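Long-range contacts in endoglucanase A (Clostridium acetobutylicum, PDB 3IK2), which probably hydrolyses internal beta-1,4-glucosidic bonds of cellulose, as an endoglucanase of glycoside hydrolase family 44 built around a TIM-like barrel: residues Tyr65-Tyr70 against Pro80-Thr85; Thr33-Gly38 against Met94-Ser99. One frame throughout, in Å; residues are numbered along the deposited sequence.

Contact 1 is nested along the chain inside the loop that contact 2 closes, and their centres lie about 15 Å apart. The two meet at I37 of strand 34-37: its CD1 is 3.5 Å from V83 CG1 and from Y84 CE2, its CG1 lies 3.5 Å from W66 CH2, and Y70 OH comes within 3.3 Å of that CG1. Contact 2 joins the strand's early residues to the approach and first residue of strand 99-103. Contact 1 packs outside the barrel wall near the strand's C-terminal end, the end where TIM-barrel enzymes generally carry their active sites. Glycerol, probably from the crystallisation liquor, is bound about 4 Å from the side chains of Y70 and R35.

Contact 1: residues Tyr65-Tyr70 against Pro80-Thr85; sequences YWLTLY and PASVYT
V83 of helix 82-93 carries the contact, its two methyls set against the short helix 65-69, and the backbones come closest at L67 and V83, where CA lies 5.8 Å from CA. Its CG1 is anti to the backbone N (chi1 166°), which sends the two methyls to separate partners. CG2 rests on the backbone of the short helix, 3.7 Å from both L67 N and W66 C, with L67 CD2 coming in from the flank. CG1 turns to the other side and meets Y70, 3.6 Å from its CD1, while W66 CB lies against both methyls. W66 then reaches along to Y84: its CZ3 lies 3.7 Å from Y84 CE2, and Y84 OH sits at the indole edge, near its plane, 3.6 Å from CZ3. Y84 OH is hydrogen-bonded to T102 O, which pins the phenol at that edge. W66 chi1, at -100°, is away from a staggered value, and the Y70 ring sets its CE1 3.6 Å above one indole face, offset toward the rim.

Helix 82-93 is the helix of the beta-alpha-beta crossover from strand 34-37 to strand 99-103 of the barrel; helix 65-69 is an addition within the connection that precedes it, and it packs against the first turn, just after A81 at the N-cap position. No hydrogen bond joins the segments, so apolar packing holds them. At the margin, L67 CD2 touches S82 OG, whose polar partner is K76 O.

The far side of the short helix is looser. Y65, T68 and L69 are exposed and make no contact with 80-85; there T68 OG1 donates to Y65 O at 3.1 Å, from 30° above the carbonyl plane, sharing that oxygen with L69 N.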
# COMPACT_ATOMS: atom_id res chain seq x y z
N TYR A 65 -22.50 -2.26 6.75
CA TYR A 65 -21.23 -2.98 6.90
C TYR A 65 -20.09 -2.09 7.41
O TYR A 65 -19.34 -2.46 8.33
CB TYR A 65 -20.84 -3.66 5.57
CG TYR A 65 -19.47 -4.33 5.61
CD1 TYR A 65 -19.31 -5.57 6.23
CD2 TYR A 65 -18.35 -3.73 5.01
CE1 TYR A 65 -18.04 -6.20 6.27
CE2 TYR A 65 -17.10 -4.33 5.05
CZ TYR A 65 -16.94 -5.56 5.69
OH TYR A 65 -15.70 -6.17 5.72
N TRP A 66 -19.94 -0.90 6.82
CA TRP A 66 -18.86 -0.02 7.25
C TRP A 66 -19.06 0.55 8.68
O TRP A 66 -18.08 0.71 9.42
CB TRP A 66 -18.50 1.03 6.17
CG TRP A 66 -17.26 0.62 5.37
CD1 TRP A 66 -16.69 -0.63 5.35
CD2 TRP A 66 -16.47 1.43 4.48
NE1 TRP A 66 -15.59 -0.64 4.52
CE2 TRP A 66 -15.44 0.61 3.97
CE3 TRP A 66 -16.55 2.77 4.05
CZ2 TRP A 66 -14.46 1.08 3.04
CZ3 TRP A 66 -15.57 3.24 3.13
CH2 TRP A 66 -14.55 2.39 2.63
N LEU A 67 -20.31 0.81 9.07
CA LEU A 67 -20.62 1.15 10.47
C LEU A 67 -20.14 0.09 11.48
O LEU A 67 -19.56 0.44 12.50
CB LEU A 67 -22.13 1.43 10.67
CG LEU A 67 -22.65 2.73 10.04
CD1 LEU A 67 -24.16 2.72 9.94
CD2 LEU A 67 -22.21 3.93 10.86
N THR A 68 -20.36 -1.19 11.18
CA THR A 68 -19.92 -2.26 12.08
C THR A 68 -18.40 -2.51 12.04
O THR A 68 -17.78 -2.61 13.08
CB THR A 68 -20.75 -3.60 11.91
OG1 THR A 68 -20.49 -4.20 10.63
CG2 THR A 68 -22.25 -3.30 12.02
N LEU A 69 -17.83 -2.59 10.84
CA LEU A 69 -16.40 -2.77 10.63
C LEU A 69 -15.55 -1.74 11.36
O LEU A 69 -14.48 -2.06 11.90
CB LEU A 69 -16.06 -2.81 9.12
CG LEU A 69 -14.62 -3.18 8.74
CD1 LEU A 69 -14.28 -4.61 9.20
CD2 LEU A 69 -14.28 -2.97 7.25
N TYR A 70 -15.99 -0.50 11.37
CA TYR A 70 -15.22 0.59 11.99
C TYR A 70 -15.69 0.92 13.41
O TYR A 70 -15.22 1.88 14.01
CB TYR A 70 -15.15 1.81 11.04
CG TYR A 70 -14.29 1.48 9.83
CD1 TYR A 70 -14.86 1.08 8.63
CD2 TYR A 70 -12.90 1.51 9.92
CE1 TYR A 70 -14.04 0.72 7.52
CE2 TYR A 70 -12.08 1.14 8.82
CZ TYR A 70 -12.66 0.75 7.64
OH TYR A 70 -11.84 0.41 6.58
N PRO A 80 -22.90 12.30 10.15
CA PRO A 80 -22.11 12.30 8.90
C PRO A 80 -20.65 11.85 9.10
O PRO A 80 -20.00 12.24 10.08
CB PRO A 80 -22.15 13.74 8.42
CG PRO A 80 -22.82 14.53 9.53
CD PRO A 80 -23.58 13.58 10.40
N ALA A 81 -20.19 10.99 8.18
CA ALA A 81 -18.81 10.53 8.13
C ALA A 81 -18.35 9.83 9.41
O ALA A 81 -17.15 9.66 9.64
CB ALA A 81 -17.86 11.67 7.74
N SER A 82 -19.30 9.39 10.22
CA SER A 82 -18.95 8.70 11.48
C SER A 82 -18.00 7.50 11.27
O SER A 82 -17.19 7.20 12.14
CB SER A 82 -20.21 8.30 12.27
OG SER A 82 -20.87 7.19 11.67
N VAL A 83 -18.11 6.83 10.12
CA VAL A 83 -17.21 5.75 9.78
C VAL A 83 -15.76 6.29 9.66
O VAL A 83 -14.82 5.73 10.23
CB VAL A 83 -17.68 5.03 8.47
CG1 VAL A 83 -16.57 4.13 7.87
CG2 VAL A 83 -19.01 4.24 8.67
N TYR A 84 -15.60 7.39 8.91
CA TYR A 84 -14.29 8.04 8.68
C TYR A 84 -13.74 8.74 9.94
O TYR A 84 -12.53 8.74 10.18
CB TYR A 84 -14.37 9.03 7.50
CG TYR A 84 -14.39 8.36 6.13
CD1 TYR A 84 -13.58 8.82 5.10
CD2 TYR A 84 -15.22 7.26 5.87
CE1 TYR A 84 -13.60 8.24 3.85
CE2 TYR A 84 -15.23 6.66 4.62
CZ TYR A 84 -14.42 7.16 3.62
OH TYR A 84 -14.44 6.59 2.37
N THR A 85 -14.62 9.35 10.73
CA THR A 85 -14.14 9.92 11.98
C THR A 85 -13.76 8.84 13.02
O THR A 85 -12.75 8.97 13.72
CB THR A 85 -15.03 11.11 12.49
OG1 THR A 85 -16.33 10.65 12.87
CG2 THR A 85 -15.18 12.18 11.39

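Contact 2: residues Thr33-Gly38 against Met94-Ser99; sequences TARRIG and MGVPYS
Y98 O receives the backbone N-H of R35 at 3.0 Å, with an N-H...O angle of 163° and the donor nearly along the C=O axis (169°). A34 CA adds a CA-H...O contact to that oxygen at 3.3 Å, and S99 CA makes a second such contact with R35 O at 3.4 Å. These sit around a parallel bridge pairing R35 with S99. Before the bridge, V96 CG1 presses on the backbone, 3.5 Å from A34 N, and P97 CD lies 3.2 Å from T33 O.

On the side chain of R35, bent at chi3, the methyl of M94 comes over one guanidinium face: CE is 3.2 Å from both NE and CZ, offset toward the rim, and the two chains cross at about a right angle.

Outer partners fix the guanidinium. NE forms a salt bridge with D26, and NH1 is hydrogen-bonded to S91 OG and F87 O. S91 also meets S99 OG, which H88 holds in turn. G95, in a Schellman motif, ends helix 82-93 and turns the chain toward the next strand.

R35 and S99 thus share the face turned to helix 82-93, while on the inner side A34 and R36 touch F381 and T383 of strand 379-384, two places round the barrel, past strand 22-23; strand 34-37 lies between strands 22-23 and 99-103.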
# COMPACT_ATOMS: atom_id res chain seq x y z
N THR A 33 2.50 2.50 10.63
CA THR A 33 2.78 3.92 10.53
C THR A 33 1.82 4.64 9.57
O THR A 33 1.96 5.85 9.37
CB THR A 33 4.22 4.19 10.01
OG1 THR A 33 4.35 3.68 8.67
CG2 THR A 33 5.31 3.57 10.94
N ALA A 34 0.87 3.90 8.99
CA ALA A 34 -0.09 4.44 8.02
C ALA A 34 -1.31 3.55 7.97
O ALA A 34 -1.20 2.32 8.14
CB ALA A 34 0.50 4.56 6.63
N ARG A 35 -2.47 4.16 7.79
CA ARG A 35 -3.72 3.41 7.67
C ARG A 35 -4.58 3.96 6.53
O ARG A 35 -4.61 5.17 6.30
CB ARG A 35 -4.48 3.38 9.01
CG ARG A 35 -3.76 2.58 10.12
CD ARG A 35 -4.34 2.93 11.50
NE ARG A 35 -5.62 2.25 11.81
CZ ARG A 35 -6.82 2.85 11.89
NH1 ARG A 35 -6.93 4.16 11.70
NH2 ARG A 35 -7.90 2.14 12.19
N ARG A 36 -5.23 3.05 5.78
CA ARG A 36 -6.15 3.42 4.69
C ARG A 36 -7.58 2.97 4.98
O ARG A 36 -7.79 1.83 5.45
CB ARG A 36 -5.69 2.79 3.36
CG ARG A 36 -6.70 2.80 2.18
CD ARG A 36 -5.97 2.27 0.99
NE ARG A 36 -6.59 2.33 -0.34
CZ ARG A 36 -7.20 1.30 -0.94
NH1 ARG A 36 -7.41 0.15 -0.30
NH2 ARG A 36 -7.64 1.43 -2.17
N ILE A 37 -8.55 3.82 4.68
CA ILE A 37 -9.94 3.36 4.51
C ILE A 37 -10.28 3.47 3.03
O ILE A 37 -10.28 4.56 2.47
CB ILE A 37 -10.98 4.03 5.46
CG1 ILE A 37 -12.39 3.42 5.24
CG2 ILE A 37 -10.97 5.59 5.37
CD1 ILE A 37 -13.50 4.02 6.14
N GLY A 38 -10.47 2.32 2.39
CA GLY A 38 -10.58 2.24 0.93
C GLY A 38 -11.01 0.88 0.43
O GLY A 38 -11.54 0.06 1.20
N MET A 94 -3.67 5.88 18.04
CA MET A 94 -2.59 4.90 17.90
C MET A 94 -1.26 5.60 17.68
O MET A 94 -0.23 4.95 17.66
CB MET A 94 -2.83 3.98 16.70
CG MET A 94 -4.02 3.00 16.83
SD MET A 94 -4.29 2.08 15.28
CE MET A 94 -5.96 2.46 14.98
N GLY A 95 -1.28 6.91 17.48
CA GLY A 95 -0.05 7.62 17.09
C GLY A 95 0.34 7.41 15.62
O GLY A 95 1.49 7.64 15.25
N VAL A 96 -0.61 6.98 14.78
CA VAL A 96 -0.34 6.74 13.36
C VAL A 96 -0.37 8.06 12.59
O VAL A 96 -1.39 8.75 12.59
CB VAL A 96 -1.31 5.69 12.74
CG1 VAL A 96 -1.22 5.68 11.23
CG2 VAL A 96 -1.00 4.30 13.28
N PRO A 97 0.79 8.46 12.02
CA PRO A 97 1.00 9.78 11.37
C PRO A 97 0.34 10.01 10.02
O PRO A 97 0.29 11.17 9.57
CB PRO A 97 2.53 9.88 11.21
CG PRO A 97 3.04 8.49 11.42
CD PRO A 97 2.01 7.65 12.07
N TYR A 98 -0.18 8.97 9.38
CA TYR A 98 -0.83 9.19 8.07
C TYR A 98 -2.11 8.36 7.92
O TYR A 98 -2.07 7.12 7.96
CB TYR A 98 0.16 8.85 6.94
CG TYR A 98 -0.11 9.50 5.60
CD1 TYR A 98 0.76 10.47 5.09
CD2 TYR A 98 -1.21 9.13 4.84
CE1 TYR A 98 0.53 11.06 3.86
CE2 TYR A 98 -1.46 9.72 3.61
CZ TYR A 98 -0.58 10.67 3.12
OH TYR A 98 -0.84 11.28 1.92
N SER A 99 -3.24 9.05 7.72
CA SER A 99 -4.49 8.40 7.30
C SER A 99 -4.72 8.66 5.82
O SER A 99 -4.73 9.82 5.40
CB SER A 99 -5.68 8.96 8.08
OG SER A 99 -5.65 8.54 9.43